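Local structure of nourseothricin acetyltransferase (Streptomyces noursei, 5C82) at the interface of chains A and B. The protein acetylates the antibiotic nourseothricin and so confers resistance to it, probably with acetyl-CoA as donor. Residues are numbered along the deposited sequence; one frame, centred on the assembly and turned at random. Chains: chain A/B, Nourseothricin acetyltransferase.

Contact 1: the interface of chains A and B. Residues chain A 45-47; chain B 43-45.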
loop_
_atom_site.group_PDB
_atom_site.type_symbol
_atom_site.label_atom_id
_atom_site.label_comp_id
_atom_site.label_asym_id
_atom_site.label_seq_id
_atom_site.Cartn_x
_atom_site.Cartn_y
_atom_site.Cartn_z
ATOM N N PHE A 45 -16.022 -1.071 -1.137
ATOM C CA PHE A 45 -15.950 0.385 -1.151
ATOM C C PHE A 45 -16.513 0.935 -2.408
ATOM O O PHE A 45 -16.330 0.348 -3.465
ATOM C CB PHE A 45 -14.492 0.883 -1.002
ATOM C CG PHE A 45 -13.791 0.345 0.211
ATOM C CD1 PHE A 45 -13.918 0.975 1.444
ATOM C CD2 PHE A 45 -13.014 -0.810 0.131
ATOM C CE1 PHE A 45 -13.307 0.441 2.587
ATOM C CE2 PHE A 45 -12.379 -1.322 1.266
ATOM C CZ PHE A 45 -12.531 -0.694 2.484
ATOM N N THR A 46 -17.121 2.104 -2.308
ATOM C CA THR A 46 -17.634 2.831 -3.455
ATOM C C THR A 46 -17.086 4.261 -3.447
ATOM O O THR A 46 -16.902 4.857 -2.392
ATOM C CB THR A 46 -19.165 2.713 -3.586
ATOM O OG1 THR A 46 -19.541 3.296 -4.830
ATOM C CG2 THR A 46 -19.914 3.409 -2.478
ATOM N N LEU A 47 -16.817 4.788 -4.640
ATOM C CA LEU A 47 -16.299 6.127 -4.864
ATOM C C LEU A 47 -17.312 6.875 -5.682
ATOM O O LEU A 47 -17.809 6.352 -6.665
ATOM C CB LEU A 47 -14.968 6.103 -5.647
ATOM C CG LEU A 47 -13.670 5.929 -4.861
ATOM C CD1 LEU A 47 -13.542 4.503 -4.272
ATOM C CD2 LEU A 47 -12.500 6.192 -5.763
ATOM N N ASP B 43 -16.889 1.974 -10.165
ATOM C CA ASP B 43 -17.037 3.009 -9.133
ATOM C C ASP B 43 -16.345 2.588 -7.815
ATOM O O ASP B 43 -16.060 3.432 -6.979
ATOM C CB ASP B 43 -18.524 3.398 -8.922
ATOM C CG ASP B 43 -19.404 2.395 -8.190
ATOM O OD1 ASP B 43 -19.139 1.186 -8.291
ATOM O OD2 ASP B 43 -20.393 2.823 -7.558
ATOM N N GLY B 44 -16.064 1.297 -7.670
ATOM C CA GLY B 44 -15.387 0.756 -6.503
ATOM C C GLY B 44 -15.122 -0.734 -6.565
ATOM O O GLY B 44 -14.918 -1.311 -7.640
ATOM N N PHE B 45 -15.106 -1.363 -5.395
ATOM C CA PHE B 45 -14.829 -2.793 -5.308
ATOM C C PHE B 45 -15.759 -3.460 -4.365
ATOM O O PHE B 45 -16.103 -2.885 -3.341
ATOM C CB PHE B 45 -13.377 -3.062 -4.847
ATOM C CG PHE B 45 -12.338 -2.389 -5.694
ATOM C CD1 PHE B 45 -11.866 -2.992 -6.855
ATOM C CD2 PHE B 45 -11.839 -1.134 -5.346
ATOM C CE1 PHE B 45 -10.936 -2.337 -7.674
ATOM C CE2 PHE B 45 -10.888 -0.498 -6.149
ATOM C CZ PHE B 45 -10.445 -1.103 -7.306
#

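Contact 2: the interface of chains A and B. Residues chain A 165-167, 184, 186; chain B 45, 167-170.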
loop_
_atom_site.group_PDB
_atom_site.type_symbol
_atom_site.label_atom_id
_atom_site.label_comp_id
_atom_site.label_asym_id
_atom_site.label_seq_id
_atom_site.Cartn_x
_atom_site.Cartn_y
_atom_site.Cartn_z
ATOM N N CYS A 165 -7.092 0.830 -8.938
ATOM C CA CYS A 165 -6.701 -0.558 -8.690
ATOM C C CYS A 165 -6.820 -0.922 -7.208
ATOM O O CYS A 165 -6.572 -2.051 -6.819
ATOM C CB CYS A 165 -5.308 -0.845 -9.238
ATOM S SG CYS A 165 -3.972 -0.073 -8.306
ATOM N N GLY A 166 -7.183 0.051 -6.397
ATOM C CA GLY A 166 -7.342 -0.154 -4.973
ATOM C C GLY A 166 -7.403 1.158 -4.228
ATOM O O GLY A 166 -7.542 2.230 -4.840
ATOM N N LEU A 167 -7.304 1.060 -2.891
ATOM C CA LEU A 167 -7.359 2.194 -1.977
ATOM C C LEU A 167 -6.918 1.776 -0.580
ATOM O O LEU A 167 -6.877 0.582 -0.290
ATOM C CB LEU A 167 -8.788 2.819 -1.928
ATOM C CG LEU A 167 -9.918 2.071 -1.173
ATOM C CD1 LEU A 167 -11.057 3.000 -0.851
ATOM C CD2 LEU A 167 -10.528 1.000 -2.016
ATOM N N TYR A 184 -5.539 4.215 -5.042
ATOM C CA TYR A 184 -4.490 3.555 -5.806
ATOM C C TYR A 184 -4.873 3.381 -7.263
ATOM O O TYR A 184 -6.002 2.999 -7.558
ATOM C CB TYR A 184 -4.097 2.227 -5.136
ATOM C CG TYR A 184 -3.589 2.387 -3.709
ATOM C CD1 TYR A 184 -2.850 3.504 -3.333
ATOM C CD2 TYR A 184 -3.742 1.365 -2.774
ATOM C CE1 TYR A 184 -2.333 3.627 -2.049
ATOM C CE2 TYR A 184 -3.239 1.488 -1.479
ATOM C CZ TYR A 184 -2.546 2.628 -1.120
ATOM O OH TYR A 184 -2.009 2.765 0.136
ATOM N N SER A 186 -3.351 2.180 -11.309
ATOM C CA SER A 186 -2.293 1.502 -12.024
ATOM C C SER A 186 -2.510 1.535 -13.522
ATOM O O SER A 186 -3.628 1.739 -13.999
ATOM C CB SER A 186 -2.126 0.064 -11.541
ATOM O OG SER A 186 -3.279 -0.701 -11.853
ATOM N N PHE B 45 -15.106 -1.363 -5.395
ATOM C CA PHE B 45 -14.829 -2.793 -5.308
ATOM C C PHE B 45 -15.759 -3.460 -4.365
ATOM O O PHE B 45 -16.103 -2.885 -3.341
ATOM C CB PHE B 45 -13.377 -3.062 -4.847
ATOM C CG PHE B 45 -12.338 -2.389 -5.694
ATOM C CD1 PHE B 45 -11.866 -2.992 -6.855
ATOM C CD2 PHE B 45 -11.839 -1.134 -5.346
ATOM C CE1 PHE B 45 -10.936 -2.337 -7.674
ATOM C CE2 PHE B 45 -10.888 -0.498 -6.149
ATOM C CZ PHE B 45 -10.445 -1.103 -7.306
ATOM N N LEU B 167 -7.604 -2.226 -0.237
ATOM C CA LEU B 167 -7.119 -3.326 -1.062
ATOM C C LEU B 167 -6.224 -2.804 -2.178
ATOM O O LEU B 167 -6.249 -1.609 -2.465
ATOM C CB LEU B 167 -8.299 -4.156 -1.658
ATOM C CG LEU B 167 -9.131 -3.561 -2.824
ATOM C CD1 LEU B 167 -9.894 -4.638 -3.546
ATOM C CD2 LEU B 167 -10.180 -2.620 -2.329
ATOM N N ASP B 168 -5.455 -3.698 -2.809
ATOM C CA ASP B 168 -4.660 -3.398 -4.008
ATOM C C ASP B 168 -4.745 -4.611 -4.929
ATOM O O ASP B 168 -4.072 -5.619 -4.700
ATOM C CB ASP B 168 -3.198 -2.996 -3.705
ATOM C CG ASP B 168 -2.418 -2.488 -4.939
ATOM O OD1 ASP B 168 -2.918 -2.646 -6.087
ATOM O OD2 ASP B 168 -1.326 -1.953 -4.761
ATOM N N THR B 169 -5.536 -4.483 -6.002
ATOM C CA THR B 169 -5.760 -5.559 -6.973
ATOM C C THR B 169 -4.566 -5.815 -7.875
ATOM O O THR B 169 -4.539 -6.809 -8.608
ATOM C CB THR B 169 -7.027 -5.257 -7.831
ATOM O OG1 THR B 169 -6.806 -4.061 -8.574
ATOM C CG2 THR B 169 -8.303 -5.148 -7.001
ATOM N N ALA B 170 -3.602 -4.896 -7.865
ATOM C CA ALA B 170 -2.440 -4.949 -8.743
ATOM C C ALA B 170 -1.159 -5.399 -8.040
ATOM O O ALA B 170 -0.172 -5.651 -8.727
ATOM C CB ALA B 170 -2.249 -3.577 -9.387
#

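Contact 1: the interface of chains A and B
Strand 44-52 of each chain begins here in an antiparallel pairing across the two-fold axis, with A:Phe45 set directly opposite B:Phe45. The two phenylalanines bond backbone to backbone in both directions. A:Phe45 N donates to B:Phe45 O at 2.9 Å, and B:Phe45 N returns the bond to A:Phe45 O at the same length. A:Thr46 pairs with B:Gly44 as the next rung of the ladder. One step further on, A:Leu47 N gives a hydrogen bond of 2.8 Å to B:Asp43 O. It is less straight than the two central bonds, 141° at the hydrogen. The accepting residue, B:Asp43, is a loop residue just ahead of the strand. B:Asp43 is poorly ordered, so its contacts, including that to its carbonyl, are less certain. A:Thr46 turns its hydroxyl OG1 anti to the backbone N (chi1 -172°), which brings it to the tip of the B:Asp43 carboxylate. The two side chains cross obliquely, and the link from OG1 to OD2 is weak. The listed firm bonds of this patch are all between backbone atoms. Symmetry repeats the edge contacts with the chains exchanged. Beside the outer rung, and subject to the same disorder, the methyl CD1 of A:Leu47 lies 3.8 Å from B:Asp43 O.

Contact 2: the interface of chains A and B
A:Cys165 O is gripped by two donors of one residue, B:Thr169. B:Thr169 N donates to A:Cys165 O at 2.8 Å, nearly along the C=O axis. B:Thr169 OG1, the hydroxyl, donates to A:Cys165 O at 2.7 Å. It comes in more from the flank, somewhat off the carbonyl plane. That hydroxyl sits between its own N and carbonyl carbon (chi1 63°), which lets both donors of B:Thr169 meet the same oxygen. Further along strand 163-168, A:Leu167 and B:Leu167 pair with each other through reciprocal backbone hydrogen bonds, each 2.9 Å from N to O. A:Gly166 bridges to B:Asp168 in the same antiparallel ladder. The leucine side chains meet at their branch tips, A:Leu167 CD2 to B:Leu167 CD2 at 3.7 Å. The ring of B:Phe45 comes in beside this ladder and touches the backbone of A:Gly166 through CE2 and CZ. B:Phe45 CZ is 3.6 Å from A:Gly166 N. The thiol SG of A:Cys165 points to B:Asp168 OD1, but this contact is weak. B:Asp168 OD1 also takes a hydrogen bond of 2.9 Å from B:Ala170 N, which approaches from above the carboxylate plane. This bond helps hold the turn that follows the strand and may steady B:Thr169 within it. Farther out, the methyl CB of B:Ala170 lies 3.9 Å from the A:Ser186 hydroxyl OG, on neighbouring strand 182-188. The site joins strand 163-168 of the two subunits edge to edge in the deposited dimer, which may also be the biological form.

The C-alpha centres of contact 1 and contact 2 lie about 10 Å apart. B:Phe45 belongs to both: its backbone serves contact 1 and its ring serves contact 2. Each contact pairs a strand with its own copy, 44-52 in contact 1 and 163-168 in contact 2, and each pairing is centred on a residue facing its twin. The two-fold axis therefore passes through both ladders. Two separate strand pairings would restrain the chains from turning against each other better than either alone. The pattern is consistent with a dimer, though the structure alone does not prove one in solution.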